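Local coordinates for protein lactose Operon Repressor (Escherichia coli, PDB 1JYE) that represses transcription of the lactose operon by binding operator DNA, from which allosteric inducer sugars release it, at residues A[183-188]-A[242-247]. The protein carries 1 engineered substitution. Residues are numbered along the deposited sequence; the frame is centred on the assembly and turned at random.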
loop_
_atom_site.group_PDB
_atom_site.type_symbol
_atom_site.label_atom_id
_atom_site.label_comp_id
_atom_site.label_asym_id
_atom_site.label_seq_id
_atom_site.Cartn_x
_atom_site.Cartn_y
_atom_site.Cartn_z
ATOM N N ALA A 183 -19.853 -2.918 -18.375
ATOM C CA ALA A 183 -19.339 -1.563 -18.261
ATOM C C ALA A 183 -17.857 -1.644 -17.923
ATOM O O ALA A 183 -17.409 -2.608 -17.297
ATOM C CB ALA A 183 -20.088 -0.793 -17.174
ATOM N N LEU A 184 -17.104 -0.636 -18.349
ATOM C CA LEU A 184 -15.670 -0.585 -18.102
ATOM C C LEU A 184 -15.301 0.600 -17.225
ATOM O O LEU A 184 -15.818 1.700 -17.406
ATOM C CB LEU A 184 -14.903 -0.451 -19.422
ATOM C CG LEU A 184 -15.213 -1.445 -20.545
ATOM C CD1 LEU A 184 -14.355 -1.104 -21.767
ATOM C CD2 LEU A 184 -14.947 -2.863 -20.075
ATOM N N LEU A 185 -14.411 0.372 -16.264
ATOM C CA LEU A 185 -13.935 1.450 -15.403
ATOM C C LEU A 185 -12.422 1.407 -15.532
ATOM O O LEU A 185 -11.750 0.590 -14.898
ATOM C CB LEU A 185 -14.355 1.237 -13.944
ATOM C CG LEU A 185 -13.780 2.264 -12.957
ATOM C CD1 LEU A 185 -14.030 3.684 -13.458
ATOM C CD2 LEU A 185 -14.420 2.060 -11.591
ATOM N N ALA A 186 -11.898 2.289 -16.376
ATOM C CA ALA A 186 -10.470 2.353 -16.653
ATOM C C ALA A 186 -9.674 3.138 -15.627
ATOM O O ALA A 186 -10.228 3.915 -14.850
ATOM C CB ALA A 186 -10.248 2.960 -18.042
ATOM N N GLY A 187 -8.365 2.911 -15.634
ATOM C CA GLY A 187 -7.479 3.640 -14.747
ATOM C C GLY A 187 -7.229 4.980 -15.419
ATOM O O GLY A 187 -7.747 5.216 -16.512
ATOM N N PRO A 188 -6.445 5.876 -14.807
ATOM C CA PRO A 188 -6.178 7.182 -15.417
ATOM C C PRO A 188 -5.453 7.011 -16.749
ATOM O O PRO A 188 -4.375 6.427 -16.809
ATOM C CB PRO A 188 -5.340 7.890 -14.353
ATOM C CG PRO A 188 -4.612 6.754 -13.687
ATOM C CD PRO A 188 -5.685 5.703 -13.557
ATOM N N MET A 242 -19.022 -5.548 -14.476
ATOM C CA MET A 242 -18.073 -4.457 -14.640
ATOM C C MET A 242 -16.639 -4.967 -14.637
ATOM O O MET A 242 -16.278 -5.821 -13.829
ATOM C CB MET A 242 -18.211 -3.443 -13.495
ATOM C CG MET A 242 -19.530 -2.694 -13.426
ATOM S SD MET A 242 -19.541 -1.560 -12.011
ATOM C CE MET A 242 -18.495 -0.246 -12.602
ATOM N N LEU A 243 -15.830 -4.453 -15.561
ATOM C CA LEU A 243 -14.410 -4.780 -15.612
ATOM C C LEU A 243 -13.773 -3.520 -15.030
ATOM O O LEU A 243 -13.951 -2.427 -15.567
ATOM C CB LEU A 243 -13.953 -4.997 -17.061
ATOM C CG LEU A 243 -14.342 -6.358 -17.639
ATOM C CD1 LEU A 243 -14.253 -6.324 -19.164
ATOM C CD2 LEU A 243 -13.436 -7.435 -17.060
ATOM N N VAL A 244 -13.056 -3.663 -13.917
ATOM C CA VAL A 244 -12.434 -2.515 -13.256
ATOM C C VAL A 244 -10.907 -2.602 -13.320
ATOM O O VAL A 244 -10.331 -3.676 -13.145
ATOM C CB VAL A 244 -12.923 -2.423 -11.792
ATOM C CG1 VAL A 244 -12.395 -1.157 -11.140
ATOM C CG2 VAL A 244 -14.449 -2.438 -11.767
ATOM N N ALA A 245 -10.266 -1.458 -13.560
ATOM C CA ALA A 245 -8.820 -1.382 -13.751
ATOM C C ALA A 245 -7.901 -1.822 -12.615
ATOM O O ALA A 245 -6.737 -2.129 -12.857
ATOM C CB ALA A 245 -8.437 0.022 -14.228
ATOM N N ASN A 246 -8.391 -1.815 -11.382
ATOM C CA ASN A 246 -7.575 -2.322 -10.283
ATOM C C ASN A 246 -8.470 -2.684 -9.117
ATOM O O ASN A 246 -9.653 -2.348 -9.108
ATOM C CB ASN A 246 -6.427 -1.351 -9.909
ATOM C CG ASN A 246 -6.862 -0.185 -9.036
ATOM O OD1 ASN A 246 -8.037 0.140 -8.934
ATOM N ND2 ASN A 246 -5.878 0.472 -8.414
ATOM N N ASP A 247 -7.924 -3.409 -8.150
ATOM C CA ASP A 247 -8.726 -3.851 -7.025
ATOM C C ASP A 247 -9.274 -2.736 -6.148
ATOM O O ASP A 247 -10.395 -2.833 -5.656
ATOM C CB ASP A 247 -7.932 -4.852 -6.181
ATOM C CG ASP A 247 -7.663 -6.152 -6.921
ATOM O OD1 ASP A 247 -8.337 -6.409 -7.947
ATOM O OD2 ASP A 247 -6.790 -6.925 -6.476
#
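L243 bonds strand 183-186 through both of its backbone polar atoms: N to A183 O (3.0 Å), and O from L185 N (2.9 Å). A third bond of this parallel ladder, A245 N to L185 O, is as short but more bent at the hydrogen, 142°, where the segment 242-247 leaves the sheet after V244. Just ahead of the first bond, M242 CA lies 3.3 Å from A183 O in a CA-H...O contact, and that carbonyl meets both an N-H and a C-H.

Side chains alternate across the sheet. On one face L184 and L243 lie side by side, with L184 CD2 3.6 Å from L243 CD1. On the other, V244 CG1 stands anti to its backbone N (chi1 -174°) and meets L185 CD2 at 3.8 Å; A183 CB and M242 CG touch more loosely on this same face. Past the last bridge A245 turns its methyl toward 183-188, where the chain leaves its strand, CB 3.2 Å from G187 N.

Helix 192-207 covers L184 and L243, while helix 222-234 packs on A183, L185 and M242, and V244 rests on the start of helix 247-259. These are the central strands of a doubly wound Rossmann-like sheet, as in periplasmic binding proteins, with strand 214-217 bonded to the far edge of 182-186.

Beyond the strand end, N246 caps helix 247-259 through OD1 to M249 N, its ND2 bonding W220 O and a glycerol probably from the crystallisation liquor, and R197 takes up A245 O. Polar backbone groups buried between the strands are thus paired with each other, and apolar side chains close both faces; the polar chemistry gathers at the C-terminal ends of the strands, which in relatives of this fold border the ligand cleft, consistent with a similar place here.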